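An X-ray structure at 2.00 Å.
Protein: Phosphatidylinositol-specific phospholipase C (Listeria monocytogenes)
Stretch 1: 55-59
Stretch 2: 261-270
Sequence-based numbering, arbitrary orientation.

Stretch 1, residues 55-59: EAGIR
Stretch 2 261-270: EKQTIKNIIK

What backbone shapes meet here? A helix begins at Lys262, with Glu261 at its N-cap position and Ile265 N hydrogen-bonded to Glu261 O at 3.1 Å. Against it lies the end of another helix, which Gly57 leaves in a Schellman motif at phi/psi 114/-7; Ala56 before it sits at -81/-10, and Ile58 turns extended at -63/130. The CA atoms of Ala56 and Lys262 lie 6.4 Å apart, those of Gly57 and Ile265 6.5 Å.

Which side chains pack? The contact buries 224 Å² in all. Ile265 (m, t) points toward the turn; its CD1 meets Ala56 CB at 4.1 Å and Ile58 CD1 at 3.8 Å. Ile58 (m, m) leaves its backbone sideways, but its end comes nearer. Ile265 CG2 lies 3.1 Å from Ala56 O, a tight approach. Ala56 CB, small and apolar, points toward the helix and touches both Ile265 and exposed Lys262 (m, m, t, p), whose CD lies 4.2 Å from Ala56 CB.

Why is Gly57 a glycine? Gly57 CA is 4.1 Å from both Ile265 CG2 and Ile269 CD1; Ile269 (m, t) also points toward the turn. A CB on Gly57 would clash with Ile269 CD1 and, at these backbone angles, jam against Ala56 O, which by itself calls for glycine.

What polar link joins the stretches? No direct hydrogen bond does; one water donates to Ala56 O at 3.0 Å and Lys262 O at 2.8 Å, bridging the two backbones.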

# COMPACT_ATOMS: atom_id res chain seq x y z
N GLU A 55 -7.57 -3.22 10.63
CA GLU A 55 -8.92 -3.16 11.19
C GLU A 55 -9.61 -1.83 10.90
O GLU A 55 -10.83 -1.74 10.91
CB GLU A 55 -8.89 -3.39 12.71
CG GLU A 55 -8.55 -4.81 13.12
CD GLU A 55 -9.19 -5.19 14.45
OE1 GLU A 55 -9.23 -4.34 15.38
OE2 GLU A 55 -9.65 -6.35 14.57
N ALA A 56 -8.81 -0.79 10.64
CA ALA A 56 -9.34 0.54 10.32
C ALA A 56 -9.75 0.65 8.85
O ALA A 56 -10.35 1.64 8.44
CB ALA A 56 -8.31 1.61 10.66
N GLY A 57 -9.40 -0.35 8.05
CA GLY A 57 -9.78 -0.32 6.65
C GLY A 57 -8.64 -0.20 5.65
O GLY A 57 -8.89 -0.28 4.45
N ILE A 58 -7.42 0.00 6.12
CA ILE A 58 -6.26 0.12 5.23
C ILE A 58 -6.10 -1.21 4.49
O ILE A 58 -6.13 -2.27 5.11
CB ILE A 58 -4.97 0.43 6.02
CG1 ILE A 58 -5.08 1.78 6.73
CG2 ILE A 58 -3.75 0.37 5.12
CD1 ILE A 58 -5.35 2.95 5.81
N ARG A 59 -5.97 -1.15 3.17
CA ARG A 59 -5.82 -2.38 2.39
C ARG A 59 -4.58 -2.37 1.52
O ARG A 59 -4.35 -3.28 0.73
CB ARG A 59 -7.06 -2.64 1.52
CG ARG A 59 -8.29 -3.04 2.31
CD ARG A 59 -8.11 -4.34 3.07
NE ARG A 59 -9.28 -4.63 3.88
CZ ARG A 59 -9.44 -4.24 5.15
NH1 ARG A 59 -8.48 -3.55 5.75
NH2 ARG A 59 -10.57 -4.52 5.80
N GLU A 261 -6.56 9.47 9.44
CA GLU A 261 -7.54 9.40 10.52
C GLU A 261 -8.63 8.39 10.16
O GLU A 261 -8.90 8.16 8.98
CB GLU A 261 -8.15 10.77 10.78
CG GLU A 261 -7.16 11.77 11.31
CD GLU A 261 -7.80 13.06 11.72
OE1 GLU A 261 -8.19 13.85 10.82
OE2 GLU A 261 -7.93 13.29 12.94
N LYS A 262 -9.24 7.80 11.18
CA LYS A 262 -10.31 6.81 11.01
C LYS A 262 -11.41 7.33 10.09
O LYS A 262 -11.96 6.59 9.27
CB LYS A 262 -10.93 6.47 12.37
CG LYS A 262 -9.97 5.98 13.44
CD LYS A 262 -9.79 4.47 13.40
CE LYS A 262 -9.14 3.96 14.67
NZ LYS A 262 -10.01 4.16 15.87
N GLN A 263 -11.73 8.62 10.25
CA GLN A 263 -12.76 9.32 9.49
C GLN A 263 -12.44 9.36 7.99
O GLN A 263 -13.28 9.03 7.15
CB GLN A 263 -12.88 10.76 10.01
CG GLN A 263 -13.90 11.64 9.31
CD GLN A 263 -15.29 11.49 9.89
OE1 GLN A 263 -15.91 10.42 9.80
NE2 GLN A 263 -15.80 12.56 10.49
N THR A 264 -11.21 9.77 7.69
CA THR A 264 -10.73 9.88 6.32
C THR A 264 -10.75 8.52 5.62
O THR A 264 -11.12 8.42 4.46
CB THR A 264 -9.30 10.45 6.27
OG1 THR A 264 -9.22 11.61 7.11
CG2 THR A 264 -8.93 10.84 4.85
N ILE A 265 -10.33 7.49 6.34
CA ILE A 265 -10.29 6.13 5.80
C ILE A 265 -11.69 5.66 5.44
O ILE A 265 -11.90 5.09 4.36
CB ILE A 265 -9.63 5.16 6.81
CG1 ILE A 265 -8.18 5.59 7.08
CG2 ILE A 265 -9.66 3.73 6.26
CD1 ILE A 265 -7.54 4.89 8.27
N LYS A 266 -12.66 5.93 6.31
CA LYS A 266 -14.04 5.53 6.07
C LYS A 266 -14.64 6.21 4.84
O LYS A 266 -15.32 5.58 4.04
CB LYS A 266 -14.93 5.84 7.29
CG LYS A 266 -14.84 4.84 8.42
CD LYS A 266 -15.88 5.15 9.49
CE LYS A 266 -15.84 4.15 10.64
NZ LYS A 266 -16.87 4.46 11.67
N ASN A 267 -14.39 7.51 4.71
CA ASN A 267 -14.91 8.27 3.59
C ASN A 267 -14.34 7.84 2.25
O ASN A 267 -15.02 7.93 1.22
CB ASN A 267 -14.73 9.77 3.82
CG ASN A 267 -15.70 10.31 4.85
OD1 ASN A 267 -16.71 9.68 5.14
ND2 ASN A 267 -15.41 11.48 5.39
N ILE A 268 -13.11 7.35 2.25
CA ILE A 268 -12.49 6.88 1.01
C ILE A 268 -13.15 5.55 0.64
O ILE A 268 -13.43 5.29 -0.53
CB ILE A 268 -10.96 6.71 1.16
CG1 ILE A 268 -10.30 8.07 1.38
CG2 ILE A 268 -10.37 6.04 -0.07
CD1 ILE A 268 -8.81 8.00 1.58
N ILE A 269 -13.44 4.74 1.65
CA ILE A 269 -14.10 3.45 1.45
C ILE A 269 -15.52 3.68 0.90
O ILE A 269 -15.95 2.98 -0.03
CB ILE A 269 -14.20 2.65 2.77
CG1 ILE A 269 -12.82 2.20 3.23
CG2 ILE A 269 -15.13 1.44 2.60
CD1 ILE A 269 -12.80 1.59 4.62
N LYS A 270 -16.22 4.66 1.46
CA LYS A 270 -17.58 4.99 1.05
C LYS A 270 -17.69 5.40 -0.42
O LYS A 270 -18.78 5.39 -0.99
CB LYS A 270 -18.19 6.07 1.94
CG LYS A 270 -18.59 5.58 3.32
CD LYS A 270 -19.42 6.65 4.03
CE LYS A 270 -19.93 6.16 5.38
NZ LYS A 270 -20.91 7.10 5.99
O HOH W 1 -11.64 3.90 10.00